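Local coordinates for protein Cap5O (Staphylococcus aureus, PDB 3OJO) that oxidises UDP-N-acetyl-mannosamine in capsular polysaccharide biosynthesis, acting as an NAD-dependent dehydrogenase of the UDP-glucose/GDP-mannose dehydrogenase family, at the interface of chains A and B. Sequence-based numbering; all coordinates share one arbitrary frame. Chains: chain A/B, Cap5O.

The interface of chains A and B. Residues chain A 213, 217; chain B 232, 235-236, 241, 243, 246.
A:Met213 and A:Met217, one turn apart on helix 208-238, enter a hydrophobic groove of chain B in this helix-to-helix contact of the UDP-glucose/GDP-mannose dehydrogenase central domain. The groove is built from the C-terminal part of B helix 208-238 (B:Leu232, B:Ile235, B:Cys236), the connecting loop (B:Ile241) and the start of helix 243-250 (B:Val243, B:Val246). The two chains are related by a two-fold axis, so the patch recurs with the chains exchanged. Helices of this kind commonly form the dimer core in the family, which makes a biological dimer likely.

One sulfur-to-methyl contact and several aliphatic van der Waals contacts involve A:Met213. Its CG lies anti to the backbone N (chi1 -160°), and a bend at chi2 of 41° turns the thioether toward B helix 208-238. The terminal CE thereby meets the thiol SG of B:Cys236 at 3.4 Å, methyl against sulfur. The remaining contacts are carbon to carbon: CE reaches the CD2 methyl of B:Leu232 at 3.6 Å, while the CG2 branch of B:Ile235 borders CE more distantly, at 4.0 Å. Nearer the root of A:Met213, its CG packs on the CG1 methyl of B:Val246 at 3.6 Å, and the CG2 branch of B:Ile241 closes in at 3.9 Å. The partner buries more of A:Met213 than of A:Met217 (68 against 44 Å²), giving it the larger share of the contact surface.

Aliphatic contacts dominate around A:Met217, whose chain runs extended beyond CG (chi2 -176°) and passes between the two B helices. On one side, B:Leu232, which bridges both methionines, meets it with both branches, CD1 lying 3.7 Å from A:Met217 CG. Across from it stands B:Val246, whose side chain crosses the thioether at about a right angle. At the far end, the CE methyl touches the CG2 methyl of B:Val243 at 3.7 Å, these two side chains also crossing at about a right angle.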
ATOM      1  N   MET A 213       4.265   0.781  17.968  1.00 33.76           N
ATOM      2  CA  MET A 213       4.716   0.729  16.584  1.00 34.79           C
ATOM      3  C   MET A 213       3.682   0.101  15.646  1.00 38.70           C
ATOM      4  O   MET A 213       3.409   0.645  14.571  1.00 38.62           O
ATOM      5  CB  MET A 213       6.079   0.024  16.501  1.00 37.36           C
ATOM      6  CG  MET A 213       6.846   0.310  15.242  1.00 41.29           C
ATOM      7  SD  MET A 213       6.758   2.015  14.728  1.00 46.13           S
ATOM      8  CE  MET A 213       7.557   1.920  13.293  1.00 43.33           C
ATOM      9  N   MET A 217       1.837   1.626  12.429  1.00 36.02           N
ATOM     10  CA  MET A 217       1.990   0.906  11.161  1.00 36.57           C
ATOM     11  C   MET A 217       0.666   0.586  10.477  1.00 40.77           C
ATOM     12  O   MET A 217       0.618   0.601   9.257  1.00 40.98           O
ATOM     13  CB  MET A 217       2.767  -0.376  11.389  1.00 39.38           C
ATOM     14  CG  MET A 217       4.265  -0.190  11.354  1.00 44.13           C
ATOM     15  SD  MET A 217       5.122  -1.792  11.510  1.00 49.42           S
ATOM     16  CE  MET A 217       6.844  -1.291  11.294  1.00 46.94           C
TER
ATOM     17  N   LEU B 232       9.901   2.373   7.367  1.00 32.70           N
ATOM     18  CA  LEU B 232       9.578   1.875   8.696  1.00 33.77           C
ATOM     19  C   LEU B 232      10.767   1.199   9.339  1.00 36.72           C
ATOM     20  O   LEU B 232      10.984   1.368  10.540  1.00 36.81           O
ATOM     21  CB  LEU B 232       8.359   0.935   8.618  1.00 34.91           C
ATOM     22  CG  LEU B 232       6.964   1.648   8.582  1.00 41.55           C
ATOM     23  CD1 LEU B 232       5.844   0.700   8.174  1.00 41.26           C
ATOM     24  CD2 LEU B 232       6.651   2.387   9.884  1.00 45.30           C
ATOM     25  N   ILE B 235      13.076   3.814  10.764  1.00 35.97           N
ATOM     26  CA  ILE B 235      12.458   4.349  11.982  1.00 35.07           C
ATOM     27  C   ILE B 235      12.669   3.384  13.151  1.00 40.91           C
ATOM     28  O   ILE B 235      13.158   3.799  14.207  1.00 42.45           O
ATOM     29  CB  ILE B 235      10.954   4.708  11.737  1.00 36.85           C
ATOM     30  CG1 ILE B 235      10.820   5.972  10.841  1.00 35.94           C
ATOM     31  CG2 ILE B 235      10.194   4.892  13.069  1.00 37.13           C
ATOM     32  CD1 ILE B 235       9.379   6.208  10.189  1.00 39.59           C
ATOM     33  N   CYS B 236      12.318   2.089  12.934  1.00 35.80           N
ATOM     34  CA  CYS B 236      12.439   0.987  13.887  1.00 32.98           C
ATOM     35  C   CYS B 236      13.856   0.757  14.327  1.00 37.46           C
ATOM     36  O   CYS B 236      14.081   0.448  15.498  1.00 37.78           O
ATOM     37  CB  CYS B 236      11.838  -0.289  13.317  1.00 31.19           C
ATOM     38  SG  CYS B 236      10.047  -0.359  13.420  1.00 33.70           S
ATOM     39  N   ILE B 241      13.520  -1.029  17.805  1.00 33.32           N
ATOM     40  CA  ILE B 241      12.293  -1.768  17.606  1.00 31.43           C
ATOM     41  C   ILE B 241      12.582  -2.770  16.468  1.00 37.40           C
ATOM     42  O   ILE B 241      13.346  -2.463  15.535  1.00 35.51           O
ATOM     43  CB  ILE B 241      11.086  -0.824  17.333  1.00 33.11           C
ATOM     44  CG1 ILE B 241      10.774   0.034  18.590  1.00 33.35           C
ATOM     45  CG2 ILE B 241       9.834  -1.612  16.905  1.00 31.93           C
ATOM     46  CD1 ILE B 241       9.808   1.238  18.345  1.00 36.30           C
ATOM     47  N   VAL B 243      11.547  -4.390  13.289  1.00 33.67           N
ATOM     48  CA  VAL B 243      10.605  -4.108  12.203  1.00 33.90           C
ATOM     49  C   VAL B 243       9.802  -5.336  11.733  1.00 39.65           C
ATOM     50  O   VAL B 243       8.591  -5.224  11.496  1.00 39.64           O
ATOM     51  CB  VAL B 243      11.228  -3.278  11.048  1.00 38.47           C
ATOM     52  CG1 VAL B 243      12.230  -4.078  10.221  1.00 37.41           C
ATOM     53  CG2 VAL B 243      10.140  -2.654  10.161  1.00 38.76           C
ATOM     54  N   VAL B 246       7.038  -6.326  14.246  1.00 36.15           N
ATOM     55  CA  VAL B 246       5.970  -5.336  14.196  1.00 35.15           C
ATOM     56  C   VAL B 246       5.130  -5.467  12.907  1.00 38.01           C
ATOM     57  O   VAL B 246       3.895  -5.373  12.972  1.00 36.19           O
ATOM     58  CB  VAL B 246       6.509  -3.917  14.471  1.00 39.50           C
ATOM     59  CG1 VAL B 246       5.380  -2.901  14.475  1.00 39.20           C
ATOM     60  CG2 VAL B 246       7.232  -3.882  15.816  1.00 39.14           C
TER